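PDB 4DUN: putative phenazine biosynthesis PhzC/PhzF protein, which probably acts as an isomerase, like other members of the PhzF family. Local coordinates for residues N132-D140 / L149-Y160. Numbering follows the deposited sequence.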
loop_
_atom_site.group_PDB
_atom_site.type_symbol
_atom_site.label_atom_id
_atom_site.label_comp_id
_atom_site.label_asym_id
_atom_site.label_seq_id
_atom_site.Cartn_x
_atom_site.Cartn_y
_atom_site.Cartn_z
ATOM N N ASN A 132 -7.224 5.118 -31.638
ATOM C CA ASN A 132 -6.881 3.718 -31.416
ATOM C C ASN A 132 -6.258 3.510 -30.019
ATOM O O ASN A 132 -6.197 2.376 -29.558
ATOM C CB ASN A 132 -5.947 3.207 -32.518
ATOM C CG ASN A 132 -6.639 2.958 -33.852
ATOM O OD1 ASN A 132 -7.875 2.890 -33.952
ATOM N ND2 ASN A 132 -5.850 2.785 -34.910
ATOM N N LEU A 133 -5.809 4.587 -29.342
ATOM C CA LEU A 133 -5.197 4.450 -28.014
ATOM C C LEU A 133 -6.210 4.542 -26.859
ATOM O O LEU A 133 -5.907 4.077 -25.759
ATOM C CB LEU A 133 -4.102 5.510 -27.790
ATOM C CG LEU A 133 -2.901 5.489 -28.757
ATOM C CD1 LEU A 133 -2.098 6.767 -28.633
ATOM C CD2 LEU A 133 -2.041 4.238 -28.575
ATOM N N ILE A 134 -7.390 5.147 -27.097
ATOM C CA ILE A 134 -8.389 5.374 -26.039
ATOM C C ILE A 134 -9.171 4.110 -25.620
ATOM O O ILE A 134 -9.754 4.107 -24.531
ATOM C CB ILE A 134 -9.352 6.543 -26.368
ATOM C CG1 ILE A 134 -10.100 6.324 -27.709
ATOM C CG2 ILE A 134 -8.597 7.895 -26.310
ATOM C CD1 ILE A 134 -11.239 7.299 -27.935
ATOM N N GLY A 135 -9.169 3.071 -26.455
ATOM C CA GLY A 135 -9.804 1.793 -26.149
ATOM C C GLY A 135 -11.310 1.813 -25.989
ATOM O O GLY A 135 -11.852 1.077 -25.160
ATOM N N CYS A 136 -11.987 2.688 -26.756
ATOM C CA CYS A 136 -13.445 2.834 -26.777
ATOM C C CYS A 136 -13.822 3.724 -27.950
ATOM O O CYS A 136 -12.939 4.311 -28.581
ATOM C CB CYS A 136 -13.972 3.395 -25.449
ATOM S SG CYS A 136 -13.414 5.081 -25.082
ATOM N N VAL A 137 -15.128 3.801 -28.259
ATOM C CA VAL A 137 -15.655 4.690 -29.290
ATOM C C VAL A 137 -16.600 5.662 -28.567
ATOM O O VAL A 137 -17.775 5.358 -28.335
ATOM C CB VAL A 137 -16.305 4.000 -30.520
ATOM C CG1 VAL A 137 -16.758 5.048 -31.544
ATOM C CG2 VAL A 137 -15.343 3.010 -31.175
ATOM N N PRO A 138 -16.079 6.835 -28.174
ATOM C CA PRO A 138 -16.914 7.793 -27.435
ATOM C C PRO A 138 -17.890 8.565 -28.318
ATOM O O PRO A 138 -17.697 8.637 -29.534
ATOM C CB PRO A 138 -15.888 8.741 -26.796
ATOM C CG PRO A 138 -14.712 8.687 -27.690
ATOM C CD PRO A 138 -14.699 7.325 -28.345
ATOM N N SER A 139 -18.949 9.128 -27.705
ATOM C CA SER A 139 -19.929 9.964 -28.407
ATOM C C SER A 139 -19.262 11.282 -28.799
ATOM O O SER A 139 -19.454 11.774 -29.911
ATOM C CB SER A 139 -21.145 10.236 -27.523
ATOM O OG SER A 139 -21.595 9.063 -26.871
ATOM N N ASP A 140 -18.446 11.826 -27.875
ATOM C CA ASP A 140 -17.721 13.092 -28.034
ATOM C C ASP A 140 -16.405 13.046 -27.255
ATOM O O ASP A 140 -16.243 12.240 -26.331
ATOM C CB ASP A 140 -18.586 14.277 -27.536
ATOM C CG ASP A 140 -19.773 14.629 -28.422
ATOM O OD1 ASP A 140 -19.548 15.122 -29.551
ATOM O OD2 ASP A 140 -20.928 14.444 -27.971
ATOM N N LEU A 149 -13.627 11.696 -22.252
ATOM C CA LEU A 149 -14.332 10.834 -23.206
ATOM C C LEU A 149 -15.762 10.657 -22.780
ATOM O O LEU A 149 -16.040 10.070 -21.725
ATOM C CB LEU A 149 -13.639 9.453 -23.344
ATOM C CG LEU A 149 -12.104 9.461 -23.616
ATOM C CD1 LEU A 149 -11.528 8.044 -23.597
ATOM C CD2 LEU A 149 -11.766 10.178 -24.924
ATOM N N LEU A 150 -16.676 11.210 -23.576
ATOM C CA LEU A 150 -18.096 11.073 -23.296
ATOM C C LEU A 150 -18.574 9.730 -23.821
ATOM O O LEU A 150 -18.539 9.490 -25.032
ATOM C CB LEU A 150 -18.914 12.246 -23.892
ATOM C CG LEU A 150 -20.443 12.098 -23.781
ATOM C CD1 LEU A 150 -20.927 12.298 -22.332
ATOM C CD2 LEU A 150 -21.159 13.025 -24.728
ATOM N N LEU A 151 -19.038 8.853 -22.916
ATOM C CA LEU A 151 -19.570 7.553 -23.324
ATOM C C LEU A 151 -21.097 7.629 -23.397
ATOM O O LEU A 151 -21.673 8.612 -22.947
ATOM C CB LEU A 151 -19.081 6.426 -22.404
ATOM C CG LEU A 151 -17.542 6.264 -22.251
ATOM C CD1 LEU A 151 -17.204 4.981 -21.478
ATOM C CD2 LEU A 151 -16.812 6.234 -23.612
ATOM N N ASN A 152 -21.744 6.625 -24.009
ATOM C CA ASN A 152 -23.183 6.647 -24.267
ATOM C C ASN A 152 -24.073 6.235 -23.085
ATOM O O ASN A 152 -25.290 6.404 -23.172
ATOM C CB ASN A 152 -23.496 5.782 -25.485
ATOM C CG ASN A 152 -23.093 6.448 -26.777
ATOM O OD1 ASN A 152 -23.597 7.520 -27.135
ATOM N ND2 ASN A 152 -22.169 5.844 -27.507
ATOM N N SER A 153 -23.502 5.700 -21.998
ATOM C CA SER A 153 -24.302 5.290 -20.826
ATOM C C SER A 153 -23.430 5.059 -19.600
ATOM O O SER A 153 -22.235 4.852 -19.729
ATOM C CB SER A 153 -25.056 3.990 -21.122
ATOM O OG SER A 153 -24.170 2.880 -21.202
ATOM N N GLU A 154 -24.058 4.983 -18.420
ATOM C CA GLU A 154 -23.382 4.625 -17.185
ATOM C C GLU A 154 -22.821 3.196 -17.327
ATOM O O GLU A 154 -21.680 2.953 -16.927
ATOM C CB GLU A 154 -24.361 4.732 -16.006
ATOM C CG GLU A 154 -23.759 4.260 -14.697
ATOM C CD GLU A 154 -24.630 4.491 -13.485
ATOM O OE1 GLU A 154 -25.096 3.494 -12.896
ATOM O OE2 GLU A 154 -24.822 5.664 -13.101
ATOM N N GLN A 155 -23.582 2.281 -17.984
ATOM C CA GLN A 155 -23.139 0.910 -18.222
ATOM C C GLN A 155 -21.799 0.889 -18.977
ATOM O O GLN A 155 -20.916 0.121 -18.599
ATOM C CB GLN A 155 -24.195 0.085 -18.991
ATOM C CG GLN A 155 -23.933 -1.425 -18.911
ATOM C CD GLN A 155 -23.858 -1.918 -17.478
ATOM O OE1 GLN A 155 -24.794 -1.746 -16.693
ATOM N NE2 GLN A 155 -22.722 -2.489 -17.092
ATOM N N GLU A 156 -21.636 1.747 -19.999
ATOM C CA GLU A 156 -20.382 1.790 -20.771
ATOM C C GLU A 156 -19.209 2.272 -19.894
ATOM O O GLU A 156 -18.100 1.726 -20.004
ATOM C CB GLU A 156 -20.520 2.665 -22.020
ATOM C CG GLU A 156 -21.247 1.968 -23.154
ATOM C CD GLU A 156 -21.179 2.681 -24.490
ATOM O OE1 GLU A 156 -20.619 3.801 -24.549
ATOM O OE2 GLU A 156 -21.658 2.100 -25.491
ATOM N N VAL A 157 -19.482 3.201 -18.960
ATOM C CA VAL A 157 -18.484 3.700 -17.994
ATOM C C VAL A 157 -18.069 2.528 -17.084
ATOM O O VAL A 157 -16.879 2.274 -16.936
ATOM C CB VAL A 157 -19.000 4.939 -17.210
ATOM C CG1 VAL A 157 -18.079 5.299 -16.034
ATOM C CG2 VAL A 157 -19.146 6.135 -18.155
ATOM N N ILE A 158 -19.043 1.787 -16.538
ATOM C CA ILE A 158 -18.787 0.609 -15.687
ATOM C C ILE A 158 -17.977 -0.459 -16.471
ATOM O O ILE A 158 -17.047 -1.038 -15.914
ATOM C CB ILE A 158 -20.129 0.024 -15.142
ATOM C CG1 ILE A 158 -20.863 1.041 -14.226
ATOM C CG2 ILE A 158 -19.928 -1.332 -14.413
ATOM C CD1 ILE A 158 -22.349 0.721 -13.985
ATOM N N ASN A 159 -18.345 -0.725 -17.744
ATOM C CA ASN A 159 -17.718 -1.771 -18.573
ATOM C C ASN A 159 -16.269 -1.518 -18.961
ATOM O O ASN A 159 -15.538 -2.474 -19.245
ATOM C CB ASN A 159 -18.518 -1.969 -19.867
ATOM C CG ASN A 159 -19.857 -2.626 -19.654
ATOM O OD1 ASN A 159 -20.181 -3.095 -18.558
ATOM N ND2 ASN A 159 -20.668 -2.675 -20.703
ATOM N N TYR A 160 -15.866 -0.250 -19.017
ATOM C CA TYR A 160 -14.530 0.108 -19.469
ATOM C C TYR A 160 -13.438 -0.547 -18.623
ATOM O O TYR A 160 -13.525 -0.568 -17.402
ATOM C CB TYR A 160 -14.385 1.627 -19.451
ATOM C CG TYR A 160 -13.134 2.146 -20.120
ATOM C CD1 TYR A 160 -11.978 2.398 -19.381
ATOM C CD2 TYR A 160 -13.130 2.474 -21.473
ATOM C CE1 TYR A 160 -10.822 2.886 -19.994
ATOM C CE2 TYR A 160 -11.998 3.009 -22.083
ATOM C CZ TYR A 160 -10.845 3.215 -21.338
ATOM O OH TYR A 160 -9.734 3.753 -21.933
HETATM O O HOH W 1 -19.744 5.491 -26.271
#
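A chi1 of -170° swings the Tyr160 ring away from its own backbone N, and from the end of helix 154-159 it reaches across until its OH meets Ile134 O; Cys136, its SG held between backbone N and carbonyl carbon (chi1 65°), turns its sulfur in among Leu149, Leu151 and the ring. Tyrosine suits this place because it is long enough for its OH to donate to Ile134 O at 2.6 Å, tying down the carbonyl just before Gly135, whose positive phi turns the chain out of helix 128-133. Cys136 CB lies at the ring edge, and SG, 3.8 Å from Leu149 CD1, is compact and apolar enough to sit between the leucines and the tyrosine. Leu149 CD1 also reaches Ile134 CB at 3.8 Å, so this one methyl of the branched leucine touches both Ile134 and Cys136. Farther along, Pro138, with no N-H to offer, rests its CB on Leu150 O, 3.3 Å away, and Ser139 N supplies that carbonyl's hydrogen bond (2.7 Å). Leu150 N donates in turn to Asp140 O (3.0 Å). A water gives one hydrogen bond to Val137 O and another to Glu156 OE1, which also accepts from Asn152 N; Ser153 OG caps Glu156 N. Leu149 and Tyr160 also pack on strand 176-181. The arrangement is a loop leading into the antiparallel beta-hairpin of strands 140-143 and 147-150, followed by an N-capped helix, within the PhzF-family fold.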